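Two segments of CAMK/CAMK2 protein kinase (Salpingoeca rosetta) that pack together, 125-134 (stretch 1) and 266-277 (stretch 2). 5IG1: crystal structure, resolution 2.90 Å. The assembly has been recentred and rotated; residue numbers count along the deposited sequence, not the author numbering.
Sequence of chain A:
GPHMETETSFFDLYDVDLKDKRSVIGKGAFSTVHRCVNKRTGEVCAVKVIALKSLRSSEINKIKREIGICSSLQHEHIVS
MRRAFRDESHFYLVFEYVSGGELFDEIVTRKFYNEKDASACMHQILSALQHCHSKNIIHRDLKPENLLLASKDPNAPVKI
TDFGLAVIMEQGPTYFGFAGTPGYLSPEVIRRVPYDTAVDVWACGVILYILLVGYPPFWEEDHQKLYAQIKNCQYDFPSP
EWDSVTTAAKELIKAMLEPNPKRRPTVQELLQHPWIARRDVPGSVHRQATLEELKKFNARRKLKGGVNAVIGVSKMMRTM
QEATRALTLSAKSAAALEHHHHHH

Stretch 1 125-134: ILSALQHCHS
Stretch 2 266-277: TVQELLQHPWIA

What holds the centre of the contact together? Two side chains, one from each stretch, lodge in pockets of the other. Leu126 (chi1 -80°, chi2 178°) sits among Val267, Leu270 (chi1 -66°, chi2 180°), Leu271 and Ile276: its CD2 lies 3.8 Å from Leu270 CD1 and 4.1 Å from Val267 CG1, its CB 3.7 Å from Leu271 CD2, and its CD1 3.9 Å from Ile276 CD1. Val267 (chi1 164°) returns the arrangement, sitting among Leu126, Leu129 (chi1 -82°, chi2 -160°), Gln130 and His133. Val267 CG1 comes within 3.0 Å of Leu126 O, a tight approach of methyl to carbonyl, while Val267 CG2 is 3.9 Å from Leu129 CB. No hydrogen bond crosses between the stretches, so close apolar packing dominates the 439 Å² they bury.

How must the backbones run to allow this? Stretch 1 is helical, continuing a helix that begins earlier, with phi/psi near -63/-41 and i+4 to i bonds such as Gln130 N to Leu126 O, 2.8 Å. Helix 267-271 runs roughly antiparallel to it, at 151° between N-to-C directions (signed crossing angle -151°), with the axes 9.2 Å apart at closest approach. Val267 to Leu270 have phi -55 to -66° and psi -31 to -48°, ending at Leu271 with -62/-21. The register is set by Gln130 CA and Val267 CA, 5.6 Å apart. Leu126, Leu129, Gln130 and His133 direct CA-to-CB toward stretch 2, and Val267, Leu270 and Leu271 answer from the other side.

How does stretch 2 begin and then turn to bring Ile276 in? Thr266 (phi/psi -72/166, chi1 77°) caps the first helix, its OG1 accepting from Glu269 N at 3.3 Å. Gln272 leaves helical geometry at -99/17, and His273 (-82/141, chi1 -173°, chi2 -78°) caps helix 274-277, its ND1 accepting from Trp275 N at 3.0 Å. Beyond this turn, Ile276 (chi1 -60°, chi2 -78°) points its CA-to-CB bond back toward stretch 1.

What happens at the polar edge? Gln130 extends with chi1 -179°, chi2 179° and chi3 -129°, its CB resting 3.7 Å from Val267 CG1. The amide of Gln130 meets carbon atoms, with Gln130 OE1 3.2 Å from Gln268 CG and Gln130 NE2 3.3 Å from Leu271 CD1, so these approaches are packing contacts. Leu271 (chi1 -82°, chi2 171°) also places CD1 4.0 Å from Ser127 CA. His133 (chi1 -59°, chi2 -179°) brings CE1 to 3.5 Å from Val267 CG2, which meets the ring obliquely, while its NE2 is hydrogen-bonded elsewhere in the structure.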

# COMPACT_ATOMS: atom_id res chain seq x y z
N ILE A 125 2.46 -0.04 -8.71
CA ILE A 125 1.62 0.62 -7.72
C ILE A 125 0.65 1.58 -8.40
O ILE A 125 -0.56 1.58 -8.14
CB ILE A 125 2.49 1.34 -6.67
CG1 ILE A 125 3.41 0.35 -5.97
CG2 ILE A 125 1.61 2.10 -5.67
CD1 ILE A 125 4.44 1.02 -5.10
N LEU A 126 1.17 2.40 -9.31
CA LEU A 126 0.35 3.40 -9.98
C LEU A 126 -0.73 2.75 -10.84
O LEU A 126 -1.85 3.24 -10.90
CB LEU A 126 1.22 4.33 -10.83
CG LEU A 126 1.94 5.44 -10.07
CD1 LEU A 126 2.81 6.25 -11.02
CD2 LEU A 126 0.95 6.35 -9.36
N SER A 127 -0.41 1.65 -11.52
CA SER A 127 -1.42 1.02 -12.36
C SER A 127 -2.54 0.43 -11.51
O SER A 127 -3.73 0.61 -11.82
CB SER A 127 -0.79 -0.06 -13.24
OG SER A 127 -0.20 -1.09 -12.47
N ALA A 128 -2.18 -0.25 -10.42
CA ALA A 128 -3.19 -0.71 -9.47
C ALA A 128 -4.05 0.45 -8.98
O ALA A 128 -5.29 0.35 -8.95
CB ALA A 128 -2.51 -1.41 -8.30
N LEU A 129 -3.41 1.57 -8.63
CA LEU A 129 -4.16 2.74 -8.19
C LEU A 129 -5.06 3.28 -9.29
O LEU A 129 -6.14 3.80 -8.99
CB LEU A 129 -3.20 3.84 -7.73
CG LEU A 129 -2.69 3.70 -6.30
CD1 LEU A 129 -2.20 5.05 -5.86
CD2 LEU A 129 -3.82 3.21 -5.40
N GLN A 130 -4.63 3.20 -10.54
CA GLN A 130 -5.47 3.64 -11.65
C GLN A 130 -6.73 2.79 -11.72
O GLN A 130 -7.82 3.30 -11.99
CB GLN A 130 -4.71 3.57 -12.97
CG GLN A 130 -5.52 4.04 -14.16
CD GLN A 130 -4.74 4.01 -15.45
OE1 GLN A 130 -4.69 4.99 -16.19
NE2 GLN A 130 -4.13 2.86 -15.75
N HIS A 131 -6.58 1.48 -11.49
CA HIS A 131 -7.76 0.61 -11.43
C HIS A 131 -8.65 0.95 -10.25
O HIS A 131 -9.88 0.89 -10.36
CB HIS A 131 -7.34 -0.85 -11.37
CG HIS A 131 -8.49 -1.81 -11.44
ND1 HIS A 131 -8.81 -2.67 -10.41
CD2 HIS A 131 -9.40 -2.04 -12.41
CE1 HIS A 131 -9.86 -3.39 -10.74
NE2 HIS A 131 -10.24 -3.03 -11.96
N CYS A 132 -8.06 1.30 -9.11
CA CYS A 132 -8.86 1.67 -7.95
C CYS A 132 -9.63 2.96 -8.20
O CYS A 132 -10.85 3.01 -8.08
CB CYS A 132 -7.98 1.78 -6.71
SG CYS A 132 -7.39 0.20 -6.11
N HIS A 133 -8.91 4.02 -8.57
CA HIS A 133 -9.52 5.33 -8.76
C HIS A 133 -10.52 5.33 -9.91
O HIS A 133 -11.49 6.09 -9.87
CB HIS A 133 -8.44 6.38 -9.00
CG HIS A 133 -7.45 6.50 -7.88
ND1 HIS A 133 -6.41 7.40 -7.91
CD2 HIS A 133 -7.34 5.83 -6.71
CE1 HIS A 133 -5.69 7.28 -6.81
NE2 HIS A 133 -6.24 6.33 -6.06
N SER A 134 -10.29 4.50 -10.93
CA SER A 134 -11.28 4.34 -11.99
C SER A 134 -12.61 3.87 -11.43
O SER A 134 -13.67 4.24 -11.95
CB SER A 134 -10.78 3.36 -13.04
OG SER A 134 -10.81 2.04 -12.52
N THR A 266 -3.41 13.35 -11.44
CA THR A 266 -4.12 12.09 -11.30
C THR A 266 -3.16 10.94 -11.57
O THR A 266 -2.05 11.11 -12.09
CB THR A 266 -5.29 12.02 -12.27
OG1 THR A 266 -4.79 11.74 -13.59
CG2 THR A 266 -6.03 13.34 -12.29
N VAL A 267 -3.59 9.73 -11.21
CA VAL A 267 -2.74 8.57 -11.42
C VAL A 267 -2.51 8.31 -12.91
O VAL A 267 -1.44 7.83 -13.30
CB VAL A 267 -3.34 7.34 -10.70
CG1 VAL A 267 -2.72 6.08 -11.22
CG2 VAL A 267 -3.13 7.45 -9.20
N GLN A 268 -3.48 8.64 -13.76
CA GLN A 268 -3.28 8.46 -15.20
C GLN A 268 -2.19 9.38 -15.72
O GLN A 268 -1.27 8.95 -16.44
CB GLN A 268 -4.60 8.70 -15.93
CG GLN A 268 -4.71 8.02 -17.29
CD GLN A 268 -6.16 7.78 -17.70
OE1 GLN A 268 -7.08 8.13 -16.96
NE2 GLN A 268 -6.36 7.19 -18.87
N GLU A 269 -2.26 10.66 -15.34
CA GLU A 269 -1.19 11.60 -15.67
C GLU A 269 0.16 11.10 -15.18
O GLU A 269 1.16 11.20 -15.89
CB GLU A 269 -1.50 12.97 -15.07
CG GLU A 269 -2.86 13.53 -15.45
CD GLU A 269 -3.14 14.85 -14.79
OE1 GLU A 269 -2.31 15.29 -13.97
OE2 GLU A 269 -4.19 15.46 -15.08
N LEU A 270 0.20 10.56 -13.96
CA LEU A 270 1.46 10.01 -13.44
C LEU A 270 1.95 8.86 -14.31
O LEU A 270 3.14 8.79 -14.64
CB LEU A 270 1.29 9.56 -11.99
CG LEU A 270 1.01 10.68 -10.97
CD1 LEU A 270 0.86 10.11 -9.57
CD2 LEU A 270 2.12 11.72 -11.02
N LEU A 271 1.05 7.96 -14.69
CA LEU A 271 1.43 6.84 -15.54
C LEU A 271 1.93 7.30 -16.90
O LEU A 271 2.63 6.54 -17.58
CB LEU A 271 0.25 5.88 -15.72
CG LEU A 271 0.02 4.89 -14.59
CD1 LEU A 271 -1.28 4.16 -14.77
CD2 LEU A 271 1.18 3.93 -14.51
N GLN A 272 1.59 8.52 -17.31
CA GLN A 272 2.14 9.09 -18.53
C GLN A 272 3.31 10.04 -18.27
O GLN A 272 3.67 10.83 -19.15
CB GLN A 272 1.04 9.79 -19.33
CG GLN A 272 -0.02 8.82 -19.85
CD GLN A 272 0.60 7.63 -20.58
OE1 GLN A 272 1.58 7.77 -21.31
NE2 GLN A 272 0.02 6.45 -20.38
N HIS A 273 3.92 9.97 -17.09
CA HIS A 273 5.11 10.77 -16.81
C HIS A 273 6.35 10.07 -17.37
O HIS A 273 6.45 8.84 -17.29
CB HIS A 273 5.27 10.99 -15.30
CG HIS A 273 6.37 11.94 -14.93
ND1 HIS A 273 7.70 11.57 -14.93
CD2 HIS A 273 6.34 13.23 -14.55
CE1 HIS A 273 8.44 12.60 -14.56
NE2 HIS A 273 7.63 13.62 -14.32
N PRO A 274 7.29 10.81 -17.95
CA PRO A 274 8.45 10.16 -18.59
C PRO A 274 9.22 9.24 -17.66
O PRO A 274 9.72 8.20 -18.11
CB PRO A 274 9.30 11.34 -19.08
CG PRO A 274 8.80 12.53 -18.33
CD PRO A 274 7.34 12.28 -18.08
N TRP A 275 9.33 9.58 -16.38
CA TRP A 275 10.06 8.72 -15.45
C TRP A 275 9.36 7.39 -15.22
O TRP A 275 10.01 6.44 -14.76
CB TRP A 275 10.28 9.44 -14.12
CG TRP A 275 11.28 8.78 -13.23
CD1 TRP A 275 12.63 8.94 -13.25
CD2 TRP A 275 11.00 7.85 -12.17
NE1 TRP A 275 13.22 8.17 -12.28
CE2 TRP A 275 12.24 7.49 -11.60
CE3 TRP A 275 9.84 7.29 -11.65
CZ2 TRP A 275 12.34 6.59 -10.55
CZ3 TRP A 275 9.94 6.40 -10.60
CH2 TRP A 275 11.18 6.05 -10.06
N ILE A 276 8.07 7.30 -15.53
CA ILE A 276 7.29 6.07 -15.33
C ILE A 276 7.09 5.31 -16.64
O ILE A 276 7.19 4.09 -16.67
CB ILE A 276 5.93 6.41 -14.68
CG1 ILE A 276 6.12 7.07 -13.32
CG2 ILE A 276 5.10 5.14 -14.53
CD1 ILE A 276 6.47 6.11 -12.21
N ALA A 277 6.79 6.03 -17.72
CA ALA A 277 6.42 5.40 -18.98
C ALA A 277 7.61 5.08 -19.88
O ALA A 277 7.54 4.13 -20.67
CB ALA A 277 5.45 6.29 -19.75